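Local coordinates for core protein VP4 (Bluetongue virus, PDB 2JHP) that probably caps viral messenger RNA as a multifunctional enzyme of the inner capsid, where it is one of five core proteins, at residues 61-66 against 489-494; 67-72 against 81-86. All coordinates share one frame; numbering follows the deposited sequence.

How the interactions relate
Both contacts are buried, and their centres lie about 10 Å apart. Helix 59-64 runs straight into strand 67-71, so each contact holds one half of the same helix-turn-strand unit. Interaction 1 ties the helix end to a segment more than 400 residues later in the chain, whereas interaction 2 is local: strand 67-71 meets the second arm of a short hairpin (75-77 with 82-84) and the residues leading on to strand 87-88. In interaction 1, R63 and P493 carry the contact between two helix ends; interaction 2 works through an aspartate and a lysine beside an aromatic ring. The two join where R63 NH1 meets D86 OD1 in a salt bridge of 2.8 Å.

Interaction 1 of 2, residues 61-66 against 489-494; sequences QLRGHG and LTYDPA
R63 reaches out from the end of helix 59-64 and slides past Y491, with L489 at its tip. The polar part rests on its guanidinium. R63 NH2 donates to L489 O over 3.1 Å, a bond bent to 143° at the hydrogen that uses a lone pair in the carbonyl plane. A second carbonyl, Y491 O, lies over one face of the R63 guanidinium, 3.3 Å above its plane and displaced toward the rim. NH1 turns to other partners, F67 O and the carboxylate of D86, so backbone oxygens and an acid together fix the rotation of the charged group.

The guanidinium also meets the Y491 ring. R63 NE comes within 3.4 Å of Y491 CE2, but the planes of ring and guanidinium are 62° apart, so this is no flat stack.

Nonpolar packing starts at R63 CD, which a bend at chi2 (-64°) sets beside both Y491 and P493. The proline ring crosses the arginine chain at about a right angle, P493 CG lying 3.8 Å from R63 CD. P493 CB then packs on G66 CA at 3.7 Å.

G66, with positive phi, closes the helix in a Schellman motif, while D492 sits at the N-cap of helix 493-496 and its OD1 accepts a weak bond from A494 N. Helix 493-496 also carries W495, which lines a guanine pocket. The arrangement is thus a Schellman-terminated helix, 59-64, which leads into strand 67-71 of the five-stranded parallel sheet, packed on the N-capped first turn of helix 493-496.

Interaction 2 of 2, residues 67-72 against 81-86; sequences FIFIST and IIKTVD
D86 OD1 is gripped from two directions, by the backbone N of F69 and by R63 NH1 from the preceding helix. The bond from F69 N to D86 OD1 is 3.2 Å long and nearly straight, at 167°. It reaches OD1 on the anti side, 33° out of the carboxylate plane. The other oxygen, D86 OD2, takes a bond from T490 OG1 and, at 3.4 Å, a weak one from K83 NZ that counts as a salt bridge.

K83 is itself well held. Its chain bends at chi2 and chi4, and K83 NZ donates to T84 O over 2.7 Å, meeting a lone pair in the carbonyl plane, as well as to D488 O. On the way K83 CG passes over a face of the F69 ring, 4.2 Å from F69 CD1. D86 OD1 lies at the edge of the same ring, 3.5 Å from F69 CD1, with the carboxylate and ring planes 56° apart.

The rest is van der Waals packing. The two methyls of V85 rest on the strand, V85 CG1 3.8 Å from the backbone F69 O and V85 CG2 3.9 Å from S71 CB. I68 CG2 lies against D86 CB at 3.9 Å, the two side chains crossing at about a right angle.

Just beyond D86 the chain becomes strand 87-88, which bonds to F69 through V87 and lies parallel to strand 67-71 at the edge of a five-stranded sheet. D86 therefore acts at the entry to that strand. With R63 and K83 both at its carboxylate, its negative charge is probably stabilised although the group is buried.

Interaction 1 of 2, residues 61-66 against 489-494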
loop_
_atom_site.group_PDB
_atom_site.type_symbol
_atom_site.label_atom_id
_atom_site.label_comp_id
_atom_site.label_asym_id
_atom_site.label_seq_id
_atom_site.Cartn_x
_atom_site.Cartn_y
_atom_site.Cartn_z
ATOM N N GLN A 61 14.946 13.077 15.514
ATOM C CA GLN A 61 15.338 12.649 16.851
ATOM C C GLN A 61 14.103 12.187 17.590
ATOM O O GLN A 61 14.076 11.069 18.120
ATOM C CB GLN A 61 16.054 13.755 17.620
ATOM C CG GLN A 61 17.500 13.895 17.222
ATOM C CD GLN A 61 18.270 14.928 18.054
ATOM O OE1 GLN A 61 17.787 16.042 18.300
ATOM N NE2 GLN A 61 19.483 14.558 18.472
ATOM N N LEU A 62 13.068 13.027 17.584
ATOM C CA LEU A 62 11.814 12.687 18.263
ATOM C C LEU A 62 11.107 11.488 17.629
ATOM O O LEU A 62 10.528 10.667 18.336
ATOM C CB LEU A 62 10.886 13.907 18.387
ATOM C CG LEU A 62 11.313 14.993 19.386
ATOM C CD1 LEU A 62 10.331 16.163 19.423
ATOM C CD2 LEU A 62 11.503 14.427 20.788
ATOM N N ARG A 63 11.174 11.370 16.305
ATOM C CA ARG A 63 10.593 10.202 15.632
ATOM C C ARG A 63 11.321 8.901 15.976
ATOM O O ARG A 63 10.696 7.845 16.085
ATOM C CB ARG A 63 10.540 10.400 14.122
ATOM C CG ARG A 63 9.441 11.345 13.652
ATOM C CD ARG A 63 8.059 10.862 13.934
ATOM N NE ARG A 63 7.103 11.620 13.144
ATOM C CZ ARG A 63 5.839 11.862 13.494
ATOM N NH1 ARG A 63 5.361 11.424 14.651
ATOM N NH2 ARG A 63 5.050 12.565 12.689
ATOM N N GLY A 64 12.634 8.993 16.162
ATOM C CA GLY A 64 13.440 7.853 16.579
ATOM C C GLY A 64 13.055 7.408 17.972
ATOM O O GLY A 64 13.235 6.242 18.340
ATOM N N HIS A 65 12.516 8.349 18.741
ATOM C CA HIS A 65 11.978 8.073 20.064
ATOM C C HIS A 65 10.558 7.508 20.046
ATOM O O HIS A 65 10.071 7.028 21.071
ATOM C CB HIS A 65 12.011 9.342 20.915
ATOM C CG HIS A 65 13.333 9.589 21.558
ATOM N ND1 HIS A 65 13.768 8.875 22.655
ATOM C CD2 HIS A 65 14.326 10.456 21.252
ATOM C CE1 HIS A 65 14.972 9.296 22.998
ATOM N NE2 HIS A 65 15.331 10.258 22.166
ATOM N N GLY A 66 9.905 7.573 18.889
ATOM C CA GLY A 66 8.514 7.168 18.761
ATOM C C GLY A 66 7.472 8.240 19.058
ATOM O O GLY A 66 6.338 7.914 19.371
ATOM N N LEU A 489 6.222 14.398 7.344
ATOM C CA LEU A 489 5.382 13.206 7.235
ATOM C C LEU A 489 4.658 12.849 8.536
ATOM O O LEU A 489 5.289 12.632 9.578
ATOM C CB LEU A 489 6.222 12.000 6.801
ATOM C CG LEU A 489 5.454 10.694 6.569
ATOM C CD1 LEU A 489 4.545 10.804 5.343
ATOM C CD2 LEU A 489 6.410 9.519 6.416
ATOM N N THR A 490 3.334 12.799 8.462
ATOM C CA THR A 490 2.530 12.338 9.568
ATOM C C THR A 490 2.431 10.825 9.472
ATOM O O THR A 490 1.899 10.277 8.491
ATOM C CB THR A 490 1.144 12.999 9.560
ATOM O OG1 THR A 490 1.307 14.381 9.882
ATOM C CG2 THR A 490 0.199 12.349 10.583
ATOM N N TYR A 491 2.972 10.156 10.483
ATOM C CA TYR A 491 2.892 8.715 10.572
ATOM C C TYR A 491 3.109 8.274 12.017
ATOM O O TYR A 491 3.477 9.065 12.879
ATOM C CB TYR A 491 3.885 8.045 9.622
ATOM C CG TYR A 491 5.300 8.102 10.103
ATOM C CD1 TYR A 491 5.940 6.956 10.556
ATOM C CD2 TYR A 491 6.000 9.302 10.130
ATOM C CE1 TYR A 491 7.246 6.999 11.007
ATOM C CE2 TYR A 491 7.292 9.358 10.585
ATOM C CZ TYR A 491 7.922 8.203 11.017
ATOM O OH TYR A 491 9.225 8.257 11.468
ATOM N N ASP A 492 2.884 6.993 12.255
ATOM C CA ASP A 492 2.879 6.449 13.584
ATOM C C ASP A 492 4.076 5.505 13.727
ATOM O O ASP A 492 4.097 4.409 13.165
ATOM C CB ASP A 492 1.515 5.774 13.827
ATOM C CG ASP A 492 1.463 4.949 15.090
ATOM O OD1 ASP A 492 2.423 4.931 15.896
ATOM O OD2 ASP A 492 0.421 4.287 15.269
ATOM N N PRO A 493 5.109 5.966 14.449
ATOM C CA PRO A 493 6.338 5.180 14.616
ATOM C C PRO A 493 6.142 3.767 15.198
ATOM O O PRO A 493 6.817 2.827 14.758
ATOM C CB PRO A 493 7.196 6.077 15.515
ATOM C CG PRO A 493 6.703 7.485 15.180
ATOM C CD PRO A 493 5.219 7.290 15.094
ATOM N N ALA A 494 5.227 3.615 16.152
ATOM C CA ALA A 494 4.911 2.297 16.712
ATOM C C ALA A 494 4.392 1.333 15.633
ATOM O O ALA A 494 4.824 0.177 15.544
ATOM C CB ALA A 494 3.909 2.428 17.834
#

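Interaction 2 of 2, residues 67-72 against 81-86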
loop_
_atom_site.group_PDB
_atom_site.type_symbol
_atom_site.label_atom_id
_atom_site.label_comp_id
_atom_site.label_asym_id
_atom_site.label_seq_id
_atom_site.Cartn_x
_atom_site.Cartn_y
_atom_site.Cartn_z
ATOM N N PHE A 67 7.843 9.512 18.940
ATOM C CA PHE A 67 6.931 10.644 19.191
ATOM C C PHE A 67 5.786 10.792 18.193
ATOM O O PHE A 67 5.985 10.720 16.971
ATOM C CB PHE A 67 7.702 11.955 19.229
ATOM C CG PHE A 67 8.153 12.336 20.586
ATOM C CD1 PHE A 67 9.121 11.587 21.253
ATOM C CD2 PHE A 67 7.627 13.455 21.215
ATOM C CE1 PHE A 67 9.554 11.946 22.530
ATOM C CE2 PHE A 67 8.055 13.822 22.494
ATOM C CZ PHE A 67 9.020 13.061 23.149
ATOM N N ILE A 68 4.590 10.995 18.741
ATOM C CA ILE A 68 3.416 11.382 17.988
ATOM C C ILE A 68 2.926 12.664 18.638
ATOM O O ILE A 68 2.802 12.743 19.869
ATOM C CB ILE A 68 2.327 10.289 18.024
ATOM C CG1 ILE A 68 2.749 9.108 17.144
ATOM C CG2 ILE A 68 0.939 10.836 17.593
ATOM C CD1 ILE A 68 1.795 7.872 17.239
ATOM N N PHE A 69 2.651 13.662 17.807
ATOM C CA PHE A 69 2.355 14.998 18.300
ATOM C C PHE A 69 0.852 15.246 18.303
ATOM O O PHE A 69 0.196 15.185 17.263
ATOM C CB PHE A 69 3.132 16.039 17.486
ATOM C CG PHE A 69 4.613 15.766 17.430
ATOM C CD1 PHE A 69 5.151 14.934 16.456
ATOM C CD2 PHE A 69 5.475 16.322 18.368
ATOM C CE1 PHE A 69 6.529 14.676 16.415
ATOM C CE2 PHE A 69 6.846 16.064 18.325
ATOM C CZ PHE A 69 7.368 15.244 17.350
ATOM N N ILE A 70 0.318 15.486 19.499
ATOM C CA ILE A 70 -1.117 15.675 19.698
ATOM C C ILE A 70 -1.384 17.054 20.300
ATOM O O ILE A 70 -0.767 17.423 21.301
ATOM C CB ILE A 70 -1.710 14.589 20.633
ATOM C CG1 ILE A 70 -1.413 13.180 20.114
ATOM C CG2 ILE A 70 -3.204 14.766 20.794
ATOM C CD1 ILE A 70 -0.492 12.389 20.994
ATOM N N SER A 71 -2.301 17.810 19.696
ATOM C CA SER A 71 -2.656 19.149 20.194
ATOM C C SER A 71 -3.994 19.643 19.657
ATOM O O SER A 71 -4.543 19.069 18.715
ATOM C CB SER A 71 -1.570 20.172 19.822
ATOM O OG SER A 71 -1.896 21.471 20.301
ATOM N N THR A 72 -4.508 20.713 20.263
ATOM C CA THR A 72 -5.628 21.453 19.689
ATOM C C THR A 72 -5.106 22.374 18.586
ATOM O O THR A 72 -5.784 22.594 17.581
ATOM C CB THR A 72 -6.415 22.284 20.747
ATOM O OG1 THR A 72 -5.546 23.233 21.379
ATOM C CG2 THR A 72 -7.042 21.373 21.803
ATOM N N ILE A 81 12.102 21.938 12.385
ATOM C CA ILE A 81 11.033 22.439 11.528
ATOM C C ILE A 81 9.830 22.838 12.388
ATOM O O ILE A 81 9.795 22.563 13.594
ATOM C CB ILE A 81 10.581 21.368 10.478
ATOM C CG1 ILE A 81 10.080 20.091 11.166
ATOM C CG2 ILE A 81 11.702 21.050 9.477
ATOM C CD1 ILE A 81 9.238 19.201 10.270
ATOM N N ILE A 82 8.855 23.497 11.766
ATOM C CA ILE A 82 7.556 23.714 12.390
ATOM C C ILE A 82 6.683 22.509 12.010
ATOM O O ILE A 82 6.080 22.470 10.929
ATOM C CB ILE A 82 6.931 25.080 11.976
ATOM C CG1 ILE A 82 7.845 26.232 12.413
ATOM C CG2 ILE A 82 5.559 25.259 12.602
ATOM C CD1 ILE A 82 7.451 27.598 11.892
ATOM N N LYS A 83 6.650 21.519 12.900
ATOM C CA LYS A 83 6.027 20.225 12.616
ATOM C C LYS A 83 4.506 20.275 12.649
ATOM O O LYS A 83 3.929 20.683 13.652
ATOM C CB LYS A 83 6.527 19.165 13.612
ATOM C CG LYS A 83 5.849 17.796 13.497
ATOM C CD LYS A 83 6.217 17.069 12.200
ATOM C CE LYS A 83 5.381 15.808 12.000
ATOM N NZ LYS A 83 4.124 16.033 11.225
ATOM N N THR A 84 3.866 19.837 11.565
ATOM C CA THR A 84 2.409 19.694 11.512
ATOM C C THR A 84 1.937 18.670 12.546
ATOM O O THR A 84 2.515 17.587 12.670
ATOM C CB THR A 84 1.920 19.267 10.107
ATOM O OG1 THR A 84 2.440 20.164 9.123
ATOM C CG2 THR A 84 0.399 19.282 10.029
ATOM N N VAL A 85 0.892 19.032 13.287
ATOM C CA VAL A 85 0.338 18.188 14.349
ATOM C C VAL A 85 -0.234 16.877 13.796
ATOM O O VAL A 85 -1.075 16.888 12.897
ATOM C CB VAL A 85 -0.695 18.989 15.200
ATOM C CG1 VAL A 85 -1.702 18.098 15.855
ATOM C CG2 VAL A 85 0.023 19.799 16.261
ATOM N N ASP A 86 0.265 15.756 14.318
ATOM C CA ASP A 86 -0.174 14.413 13.907
ATOM C C ASP A 86 -1.644 14.149 14.223
ATOM O O ASP A 86 -2.403 13.731 13.352
ATOM C CB ASP A 86 0.683 13.323 14.570
ATOM C CG ASP A 86 2.099 13.257 14.018
ATOM O OD1 ASP A 86 2.993 12.825 14.775
ATOM O OD2 ASP A 86 2.323 13.627 12.843
#